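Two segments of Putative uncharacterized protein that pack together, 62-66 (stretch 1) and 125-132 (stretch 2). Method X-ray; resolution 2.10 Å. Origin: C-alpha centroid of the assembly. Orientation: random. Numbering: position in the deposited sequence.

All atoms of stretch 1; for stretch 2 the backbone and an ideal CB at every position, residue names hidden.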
# COMPACT_ATOMS: atom_id res chain seq x y z
N GLU A 62 -4.57 5.46 8.08
CA GLU A 62 -5.42 4.51 7.36
C GLU A 62 -5.56 4.95 5.90
O GLU A 62 -5.77 6.13 5.63
CB GLU A 62 -6.80 4.40 7.99
CG GLU A 62 -6.82 3.94 9.44
CD GLU A 62 -8.21 3.53 9.90
OE1 GLU A 62 -9.17 3.70 9.12
OE2 GLU A 62 -8.35 3.03 11.05
N PRO A 63 -5.45 4.00 4.97
CA PRO A 63 -5.72 4.33 3.57
C PRO A 63 -7.12 4.93 3.48
O PRO A 63 -8.02 4.48 4.19
CB PRO A 63 -5.66 2.98 2.86
CG PRO A 63 -4.72 2.17 3.71
CD PRO A 63 -5.01 2.60 5.13
N PRO A 64 -7.31 5.95 2.63
CA PRO A 64 -8.58 6.67 2.64
C PRO A 64 -9.68 5.86 1.96
O PRO A 64 -9.49 5.37 0.85
CB PRO A 64 -8.26 7.94 1.85
CG PRO A 64 -7.17 7.53 0.91
CD PRO A 64 -6.36 6.48 1.64
N LYS A 65 -10.82 5.72 2.62
CA LYS A 65 -11.94 4.95 2.07
C LYS A 65 -12.78 5.78 1.10
O LYS A 65 -13.52 5.23 0.28
CB LYS A 65 -12.82 4.40 3.18
CG LYS A 65 -12.11 3.44 4.14
CD LYS A 65 -13.06 2.98 5.22
CE LYS A 65 -12.33 2.24 6.32
NZ LYS A 65 -13.25 1.79 7.41
N ASP A 66 -12.66 7.10 1.21
CA ASP A 66 -13.41 8.02 0.36
C ASP A 66 -12.49 9.06 -0.27
O ASP A 66 -11.47 9.41 0.31
CB ASP A 66 -14.50 8.73 1.17
CG ASP A 66 -15.61 7.81 1.61
OD1 ASP A 66 -15.88 6.82 0.90
OD2 ASP A 66 -16.22 8.07 2.67
N UNK A 125 -12.78 -4.78 0.71
CA UNK A 125 -13.91 -4.62 1.61
C UNK A 125 -13.93 -3.22 2.22
O UNK A 125 -14.98 -2.71 2.59
CB UNK A 125 -13.86 -5.68 2.71
N UNK A 126 -12.75 -2.62 2.34
CA UNK A 126 -12.64 -1.26 2.82
C UNK A 126 -12.40 -0.33 1.64
O UNK A 126 -13.04 0.71 1.50
CB UNK A 126 -11.52 -1.13 3.85
N UNK A 127 -11.47 -0.74 0.78
CA UNK A 127 -11.08 0.08 -0.35
C UNK A 127 -11.73 -0.45 -1.63
O UNK A 127 -11.46 -1.57 -2.07
CB UNK A 127 -9.56 0.11 -0.49
N UNK A 128 -12.59 0.38 -2.22
CA UNK A 128 -13.17 0.07 -3.51
C UNK A 128 -13.05 1.27 -4.45
O UNK A 128 -13.17 2.41 -4.02
CB UNK A 128 -14.63 -0.35 -3.35
N UNK A 129 -12.83 0.99 -5.73
CA UNK A 129 -12.80 2.04 -6.72
C UNK A 129 -11.40 2.50 -7.08
O UNK A 129 -10.41 1.87 -6.69
CB UNK A 129 -13.62 3.23 -6.22
N UNK A 130 -11.31 3.61 -7.80
CA UNK A 130 -10.04 4.03 -8.35
C UNK A 130 -9.18 4.79 -7.35
O UNK A 130 -9.63 5.74 -6.72
CB UNK A 130 -10.28 4.90 -9.59
N UNK A 131 -7.94 4.34 -7.21
CA UNK A 131 -6.97 4.95 -6.32
C UNK A 131 -5.75 5.39 -7.12
O UNK A 131 -5.41 4.76 -8.12
CB UNK A 131 -6.57 3.98 -5.21
N UNK A 132 -5.09 6.45 -6.67
CA UNK A 132 -3.97 7.03 -7.40
C UNK A 132 -2.75 7.20 -6.50
O UNK A 132 -2.85 7.65 -5.36
CB UNK A 132 -4.37 8.38 -8.00

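Stretch 1 is an irregular segment carrying two consecutive prolines, and it offers its partner three things: proline rings, the carbonyl oxygen of Pro64, an acceptor facing the partner, and the extended side chain of Lys65.

At position 125 nothing of stretch 1 lies within 5.5 Å of the ideal CB, so the contact sets no preference; the residue is Lys125, extended and without a role here.

Position 126 is different. Its CA-to-CB bond points sideways, yet the ideal CB sits 4.3 Å from Lys65 CE, close to the end of a lysine that carries a positive charge. An acidic residue would suit, and a polar or small one could be accommodated. The deposited residue is Glu126, with chi1 and chi2 both m; its OE1 comes to 3.6 Å from Lys65 NZ, a long salt bridge.

At position 127, the CA and that of Lys65 are the nearest CA pair across the stretches, 5.5 Å apart. The CB again points sideways, 5.4 Å from Pro64 O, leaving room for a side chain that reaches the Pro63 ring and the aliphatic part of Lys65. Leucine, isoleucine or methionine would be plausible. Leu127 is found, and both its methyls lie near Pro63 CB, CD1 at 3.8 Å and CD2 at 4.1 Å; CD2 also approaches Pro64 O at 3.8 Å and Lys65 CG at 4.3 Å.

At 128 the CB points sideways with no stretch 1 atom within 5.5 Å, so many residues would serve. Lys128 contributes through its backbone: its N donates to a water O at 2.8 Å, and the same water, its O 2.9 Å from Lys65 O and 3.1 Å from Glu126 O, can donate to these carbonyls, though it has more acceptors in reach than protons, linking the two stretches.

Position 129, where the chain turns a corner, has phi/psi of 98/-169, at which a CB would be jammed against the preceding carbonyl oxygen. This calls for glycine, and Gly129 is present.

Position 130 is out of reach of stretch 1, which places no demand on it; Ile130 occupies it.

From 131 the CB points toward stretch 1 but remains more than 5.5 Å away. A small residue would leave the gap unfilled, whereas a long or aromatic one could cross it, and a donor at its tip could meet Pro64 O. Tyr131 does so: OH donates a 2.8 Å hydrogen bond to Pro64 O, which lies at the ring edge near its plane, while CE1 rests 4.4 Å from Pro64 CG.

Position 132 is again out of reach, leaving the choice open; it is Val132.

Stretch 2 125-132: KELKGIYV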
# COMPACT_ATOMS: atom_id res chain seq x y z
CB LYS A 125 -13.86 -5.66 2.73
CG LYS A 125 -14.00 -7.09 2.27
CD LYS A 125 -14.10 -8.02 3.46
CE LYS A 125 -14.40 -9.45 3.03
NZ LYS A 125 -14.52 -10.35 4.21
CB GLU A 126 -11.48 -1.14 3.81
CG GLU A 126 -11.53 -2.13 4.96
CD GLU A 126 -12.70 -1.88 5.90
OE1 GLU A 126 -13.69 -1.25 5.48
OE2 GLU A 126 -12.63 -2.33 7.06
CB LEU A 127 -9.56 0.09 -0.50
CG LEU A 127 -8.73 0.36 0.75
CD1 LEU A 127 -7.27 0.55 0.37
CD2 LEU A 127 -9.25 1.59 1.50
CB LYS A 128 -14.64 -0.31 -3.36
CG LYS A 128 -14.91 -1.45 -2.42
CD LYS A 128 -16.40 -1.65 -2.23
CE LYS A 128 -16.70 -2.79 -1.27
NZ LYS A 128 -16.08 -2.55 0.06
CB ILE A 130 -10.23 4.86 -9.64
CG1 ILE A 130 -11.15 4.11 -10.61
CG2 ILE A 130 -8.88 5.14 -10.29
CD1 ILE A 130 -11.56 4.94 -11.81
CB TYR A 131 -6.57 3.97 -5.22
CG TYR A 131 -7.60 3.87 -4.13
CD1 TYR A 131 -7.37 4.43 -2.88
CD2 TYR A 131 -8.82 3.25 -4.35
CE1 TYR A 131 -8.32 4.36 -1.88
CE2 TYR A 131 -9.78 3.17 -3.35
CZ TYR A 131 -9.52 3.73 -2.12
OH TYR A 131 -10.46 3.66 -1.12
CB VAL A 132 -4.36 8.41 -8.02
CG1 VAL A 132 -3.23 8.96 -8.90
CG2 VAL A 132 -5.64 8.30 -8.83
O HOH W 1 -13.71 2.61 -0.86
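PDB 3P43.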